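Local structure of Cif (Cell cycle inhibiting factor) (Escherichia coli, 3EFY) at residues A[20-34]-A[162-175]. The protein deamidates a glutamine side chain of host NEDD8, so that cullin-RING ubiquitin ligases lose activity and the host cell cycle is inhibited. Numbering follows the deposited sequence.
Sequences LFLDKDGFSYCFENE and QLFEYDTDNIEKNI
F21, in the last turn of helix 10-22, comes closest to I171 of helix 168-184, with CA of F21 4.6 Å from CA of I171, while the loop that follows runs on to Q162 of edge strand 159-166. The contact thus packs the far end of the helix that starts at the probable catalytic C10, consistent with the papain-like (clan CA) fold of the family. The F21 ring is held on two sides. Its edge meets the face of Y166 in a T-shaped stack, planes at 74°, and CD1 of I171 lies over the centre of one face. Y166 is fixed in turn by a hydrogen bond from its OH to D71. L22 sets CD1 over a face of F164, offset toward the rim, 3.5 Å from CG of F164. The edge of Y29 points toward the F164 face in an offset T-shaped pair. Q162 is extended beyond CG (chi2 178°), which carries its amide to the loop. There OE1 of Q162 accepts from OH of Y29 at 2.6 Å, and NE2 of Q162 donates to a lone pair of O of F31 at 3.2 Å. ND2 of N174 bridges O of L20 (2.9 Å), from above its carbonyl plane, and O of D23 (3.0 Å), just past the helix. NZ of K173 steadies this amide through OD1 of N174 (2.6 Å). It also binds O of D23, and its charge would probably polarise that doubly gripped carbonyl.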
loop_
_atom_site.group_PDB
_atom_site.type_symbol
_atom_site.label_atom_id
_atom_site.label_comp_id
_atom_site.label_asym_id
_atom_site.label_seq_id
_atom_site.Cartn_x
_atom_site.Cartn_y
_atom_site.Cartn_z
ATOM N N LEU A 20 4.625 2.742 2.134
ATOM C CA LEU A 20 5.021 3.522 0.957
ATOM C C LEU A 20 6.516 3.590 0.796
ATOM O O LEU A 20 7.044 3.508 -0.319
ATOM C CB LEU A 20 4.440 4.962 1.012
ATOM C CG LEU A 20 2.936 4.997 0.703
ATOM C CD1 LEU A 20 2.403 6.402 0.970
ATOM C CD2 LEU A 20 2.613 4.602 -0.756
ATOM N N PHE A 21 7.233 3.786 1.896
ATOM C CA PHE A 21 8.698 3.863 1.807
ATOM C C PHE A 21 9.374 2.533 1.548
ATOM O O PHE A 21 10.419 2.496 0.907
ATOM C CB PHE A 21 9.304 4.475 3.060
ATOM C CG PHE A 21 9.287 6.001 3.042
ATOM C CD1 PHE A 21 10.345 6.739 2.544
ATOM C CD2 PHE A 21 8.173 6.709 3.448
ATOM C CE1 PHE A 21 10.296 8.126 2.487
ATOM C CE2 PHE A 21 8.138 8.069 3.391
ATOM C CZ PHE A 21 9.186 8.799 2.908
ATOM N N LEU A 22 8.822 1.470 2.104
ATOM C CA LEU A 22 9.523 0.184 2.263
ATOM C C LEU A 22 9.057 -0.989 1.435
ATOM O O LEU A 22 9.873 -1.894 1.160
ATOM C CB LEU A 22 9.503 -0.228 3.726
ATOM C CG LEU A 22 10.085 0.791 4.693
ATOM C CD1 LEU A 22 9.904 0.387 6.193
ATOM C CD2 LEU A 22 11.585 1.060 4.415
ATOM N N ASP A 23 7.796 -1.014 1.025
ATOM C CA ASP A 23 7.282 -2.201 0.355
ATOM C C ASP A 23 7.897 -2.367 -1.026
ATOM O O ASP A 23 8.051 -1.418 -1.785
ATOM C CB ASP A 23 5.782 -2.175 0.252
ATOM C CG ASP A 23 5.072 -2.486 1.580
ATOM O OD1 ASP A 23 5.747 -2.628 2.590
ATOM O OD2 ASP A 23 3.827 -2.548 1.573
ATOM N N LYS A 24 8.273 -3.598 -1.318
ATOM C CA LYS A 24 8.876 -3.936 -2.588
ATOM C C LYS A 24 8.695 -5.406 -2.841
ATOM O O LYS A 24 8.130 -6.097 -2.032
ATOM C CB LYS A 24 10.352 -3.532 -2.571
ATOM C CG LYS A 24 11.166 -4.181 -1.584
ATOM C CD LYS A 24 12.532 -3.536 -1.456
ATOM C CE LYS A 24 13.481 -4.439 -0.678
ATOM N NZ LYS A 24 13.193 -4.716 0.784
ATOM N N ASP A 25 9.195 -5.891 -3.980
ATOM C CA ASP A 25 9.150 -7.315 -4.235
ATOM C C ASP A 25 9.860 -8.050 -3.116
ATOM O O ASP A 25 11.030 -7.736 -2.773
ATOM C CB ASP A 25 9.808 -7.620 -5.582
ATOM C CG ASP A 25 8.993 -7.158 -6.771
ATOM O OD1 ASP A 25 7.740 -6.974 -6.708
ATOM O OD2 ASP A 25 9.628 -6.989 -7.843
ATOM N N GLY A 26 9.160 -8.981 -2.472
ATOM C CA GLY A 26 9.754 -9.735 -1.368
ATOM C C GLY A 26 9.800 -9.103 0.024
ATOM O O GLY A 26 10.263 -9.714 0.970
ATOM N N PHE A 27 9.271 -7.886 0.187
ATOM C CA PHE A 27 9.167 -7.293 1.510
ATOM C C PHE A 27 7.875 -6.499 1.623
ATOM O O PHE A 27 7.604 -5.569 0.833
ATOM C CB PHE A 27 10.326 -6.356 1.870
ATOM C CG PHE A 27 10.190 -5.790 3.233
ATOM C CD1 PHE A 27 10.446 -6.575 4.351
ATOM C CD2 PHE A 27 9.735 -4.505 3.437
ATOM C CE1 PHE A 27 10.288 -6.071 5.634
ATOM C CE2 PHE A 27 9.571 -4.002 4.716
ATOM C CZ PHE A 27 9.846 -4.794 5.831
ATOM N N SER A 28 7.086 -6.869 2.623
ATOM C CA SER A 28 5.905 -6.097 2.987
ATOM C C SER A 28 5.977 -5.760 4.480
ATOM O O SER A 28 5.983 -6.634 5.342
ATOM C CB SER A 28 4.593 -6.845 2.695
ATOM O OG SER A 28 4.467 -7.054 1.309
ATOM N N TYR A 29 6.025 -4.475 4.765
ATOM C CA TYR A 29 6.044 -3.952 6.117
ATOM C C TYR A 29 4.767 -4.367 6.865
ATOM O O TYR A 29 3.685 -4.278 6.317
ATOM C CB TYR A 29 6.117 -2.411 6.062
ATOM C CG TYR A 29 5.987 -1.709 7.387
ATOM C CD1 TYR A 29 7.090 -1.553 8.230
ATOM C CD2 TYR A 29 4.760 -1.267 7.842
ATOM C CE1 TYR A 29 6.964 -0.912 9.462
ATOM C CE2 TYR A 29 4.642 -0.676 9.080
ATOM C CZ TYR A 29 5.733 -0.509 9.875
ATOM O OH TYR A 29 5.625 0.104 11.100
ATOM N N CYS A 30 4.930 -4.803 8.113
ATOM C CA CYS A 30 3.816 -5.145 8.951
ATOM C C CYS A 30 4.141 -4.677 10.387
ATOM O O CYS A 30 4.890 -5.314 11.112
ATOM C CB CYS A 30 3.562 -6.643 8.875
ATOM S SG CYS A 30 2.143 -7.151 9.858
ATOM N N PHE A 31 3.542 -3.555 10.771
ATOM C CA PHE A 31 3.824 -2.897 12.037
ATOM C C PHE A 31 3.956 -3.838 13.230
ATOM O O PHE A 31 4.910 -3.762 13.989
ATOM C CB PHE A 31 2.739 -1.847 12.319
ATOM C CG PHE A 31 2.808 -1.280 13.691
ATOM C CD1 PHE A 31 3.851 -0.429 14.073
ATOM C CD2 PHE A 31 1.852 -1.615 14.621
ATOM C CE1 PHE A 31 3.924 0.073 15.327
ATOM C CE2 PHE A 31 1.911 -1.093 15.899
ATOM C CZ PHE A 31 2.953 -0.254 16.265
ATOM N N GLU A 32 2.980 -4.727 13.400
ATOM C CA GLU A 32 2.965 -5.587 14.558
ATOM C C GLU A 32 4.132 -6.538 14.673
ATOM O O GLU A 32 4.481 -6.959 15.799
ATOM C CB GLU A 32 1.650 -6.357 14.633
ATOM C CG GLU A 32 0.464 -5.466 14.929
ATOM C CD GLU A 32 0.452 -4.854 16.333
ATOM O OE1 GLU A 32 1.204 -5.302 17.238
ATOM O OE2 GLU A 32 -0.375 -3.916 16.539
ATOM N N ASN A 33 4.747 -6.882 13.552
ATOM C CA ASN A 33 5.832 -7.857 13.536
ATOM C C ASN A 33 7.241 -7.296 13.421
ATOM O O ASN A 33 8.228 -8.048 13.462
ATOM C CB ASN A 33 5.578 -8.837 12.408
ATOM C CG ASN A 33 4.299 -9.579 12.567
ATOM O OD1 ASN A 33 3.851 -9.853 13.669
ATOM N ND2 ASN A 33 3.697 -9.928 11.430
ATOM N N GLU A 34 7.392 -5.983 13.275
ATOM C CA GLU A 34 8.709 -5.425 13.090
ATOM C C GLU A 34 9.477 -5.289 14.380
ATOM O O GLU A 34 8.910 -5.197 15.509
ATOM C CB GLU A 34 8.638 -4.046 12.365
ATOM C CG GLU A 34 7.866 -4.088 11.032
ATOM C CD GLU A 34 8.437 -4.995 9.940
ATOM O OE1 GLU A 34 9.595 -5.500 10.036
ATOM O OE2 GLU A 34 7.694 -5.298 8.954
ATOM N N GLN A 162 10.669 2.326 15.292
ATOM C CA GLN A 162 11.104 1.367 14.251
ATOM C C GLN A 162 11.926 2.150 13.240
ATOM O O GLN A 162 11.524 3.258 12.825
ATOM C CB GLN A 162 9.936 0.701 13.551
ATOM C CG GLN A 162 9.041 -0.076 14.531
ATOM C CD GLN A 162 7.848 -0.713 13.870
ATOM O OE1 GLN A 162 7.632 -0.571 12.653
ATOM N NE2 GLN A 162 7.065 -1.466 14.658
ATOM N N LEU A 163 13.103 1.609 12.885
ATOM C CA LEU A 163 14.036 2.331 12.017
ATOM C C LEU A 163 14.417 1.442 10.826
ATOM O O LEU A 163 14.902 0.304 11.036
ATOM C CB LEU A 163 15.273 2.690 12.784
ATOM C CG LEU A 163 16.396 3.424 12.094
ATOM C CD1 LEU A 163 15.912 4.782 11.518
ATOM C CD2 LEU A 163 17.556 3.614 13.099
ATOM N N PHE A 164 14.232 1.937 9.630
ATOM C CA PHE A 164 14.540 1.202 8.418
ATOM C C PHE A 164 15.309 2.053 7.409
ATOM O O PHE A 164 14.995 3.235 7.210
ATOM C CB PHE A 164 13.270 0.740 7.702
ATOM C CG PHE A 164 12.468 -0.317 8.408
ATOM C CD1 PHE A 164 11.590 0.022 9.417
ATOM C CD2 PHE A 164 12.510 -1.637 7.988
ATOM C CE1 PHE A 164 10.779 -0.946 10.020
ATOM C CE2 PHE A 164 11.685 -2.606 8.599
ATOM C CZ PHE A 164 10.825 -2.224 9.625
ATOM N N GLU A 165 16.270 1.453 6.680
ATOM C CA GLU A 165 16.794 2.095 5.495
ATOM C C GLU A 165 15.778 2.072 4.366
ATOM O O GLU A 165 15.029 1.096 4.236
ATOM C CB GLU A 165 18.094 1.372 5.073
ATOM C CG GLU A 165 18.779 2.053 3.902
ATOM C CD GLU A 165 20.054 1.359 3.403
ATOM O OE1 GLU A 165 20.561 0.424 4.107
ATOM O OE2 GLU A 165 20.514 1.800 2.294
ATOM N N TYR A 166 15.707 3.128 3.556
ATOM C CA TYR A 166 14.894 3.092 2.368
ATOM C C TYR A 166 15.666 3.561 1.144
ATOM O O TYR A 166 16.686 4.243 1.296
ATOM C CB TYR A 166 13.630 3.933 2.542
ATOM C CG TYR A 166 13.778 5.445 2.500
ATOM C CD1 TYR A 166 13.708 6.155 1.284
ATOM C CD2 TYR A 166 13.966 6.174 3.659
ATOM C CE1 TYR A 166 13.799 7.499 1.250
ATOM C CE2 TYR A 166 14.058 7.540 3.634
ATOM C CZ TYR A 166 13.969 8.223 2.424
ATOM O OH TYR A 166 14.038 9.612 2.348
ATOM N N ASP A 167 15.138 3.187 -0.014
ATOM C CA ASP A 167 15.658 3.587 -1.333
ATOM C C ASP A 167 14.701 4.571 -1.947
ATOM O O ASP A 167 13.505 4.296 -2.034
ATOM C CB ASP A 167 15.740 2.366 -2.212
ATOM C CG ASP A 167 16.721 1.371 -1.713
ATOM O OD1 ASP A 167 17.831 1.783 -1.311
ATOM O OD2 ASP A 167 16.395 0.166 -1.751
ATOM N N THR A 168 15.229 5.698 -2.393
ATOM C CA THR A 168 14.394 6.732 -2.977
ATOM C C THR A 168 13.619 6.232 -4.207
ATOM O O THR A 168 12.496 6.645 -4.418
ATOM C CB THR A 168 15.236 7.950 -3.275
ATOM O OG1 THR A 168 14.396 8.981 -3.803
ATOM C CG2 THR A 168 16.328 7.558 -4.238
ATOM N N ASP A 169 14.178 5.272 -4.954
ATOM C CA ASP A 169 13.468 4.691 -6.100
ATOM C C ASP A 169 12.195 3.953 -5.681
ATOM O O ASP A 169 11.207 3.919 -6.415
ATOM C CB ASP A 169 14.369 3.690 -6.835
ATOM C CG ASP A 169 15.427 4.334 -7.656
ATOM O OD1 ASP A 169 15.391 5.566 -7.914
ATOM O OD2 ASP A 169 16.326 3.563 -8.064
ATOM N N ASN A 170 12.195 3.396 -4.475
ATOM C CA ASN A 170 11.063 2.647 -4.042
ATOM C C ASN A 170 9.884 3.531 -3.609
ATOM O O ASN A 170 8.712 3.251 -3.923
ATOM C CB ASN A 170 11.482 1.776 -2.902
ATOM C CG ASN A 170 10.560 0.712 -2.678
ATOM O OD1 ASN A 170 9.946 0.610 -1.609
ATOM N ND2 ASN A 170 10.395 -0.129 -3.697
ATOM N N ILE A 171 10.193 4.586 -2.875
ATOM C CA ILE A 171 9.122 5.523 -2.457
ATOM C C ILE A 171 8.494 6.122 -3.715
ATOM O O ILE A 171 7.262 6.241 -3.813
ATOM C CB ILE A 171 9.590 6.557 -1.386
ATOM C CG1 ILE A 171 8.475 7.570 -1.042
ATOM C CG2 ILE A 171 10.807 7.372 -1.835
ATOM C CD1 ILE A 171 7.199 6.952 -0.475
ATOM N N GLU A 172 9.327 6.438 -4.707
ATOM C CA GLU A 172 8.820 7.028 -5.940
ATOM C C GLU A 172 7.867 6.071 -6.616
ATOM O O GLU A 172 6.791 6.479 -6.996
ATOM C CB GLU A 172 9.963 7.380 -6.906
ATOM C CG GLU A 172 10.813 8.546 -6.518
ATOM C CD GLU A 172 12.057 8.692 -7.404
ATOM O OE1 GLU A 172 12.916 9.518 -7.039
ATOM O OE2 GLU A 172 12.167 7.988 -8.449
ATOM N N LYS A 173 8.253 4.794 -6.766
ATOM C CA LYS A 173 7.430 3.781 -7.390
ATOM C C LYS A 173 6.119 3.588 -6.624
ATOM O O LYS A 173 5.052 3.527 -7.224
ATOM C CB LYS A 173 8.176 2.446 -7.449
ATOM C CG LYS A 173 7.298 1.230 -7.735
ATOM C CD LYS A 173 7.945 -0.141 -7.357
ATOM C CE LYS A 173 8.442 -0.269 -5.843
ATOM N NZ LYS A 173 7.513 -0.920 -4.820
ATOM N N ASN A 174 6.193 3.506 -5.290
ATOM C CA ASN A 174 4.973 3.315 -4.515
ATOM C C ASN A 174 3.983 4.481 -4.538
ATOM O O ASN A 174 2.779 4.275 -4.450
ATOM C CB ASN A 174 5.303 2.897 -3.072
ATOM C CG ASN A 174 5.885 1.472 -3.006
ATOM O OD1 ASN A 174 5.625 0.644 -3.885
ATOM N ND2 ASN A 174 6.663 1.192 -1.974
ATOM N N ILE A 175 4.490 5.702 -4.679
ATOM C CA ILE A 175 3.600 6.864 -4.800
ATOM C C ILE A 175 2.902 6.811 -6.142
ATOM O O ILE A 175 1.725 7.075 -6.216
ATOM C CB ILE A 175 4.332 8.174 -4.634
ATOM C CG1 ILE A 175 4.779 8.347 -3.176
ATOM C CG2 ILE A 175 3.407 9.367 -5.038
ATOM C CD1 ILE A 175 5.803 9.449 -2.971
HETATM O O HOH W 1 12.836 1.360 0.260
HETATM O O HOH W 2 5.380 -2.051 -3.423
#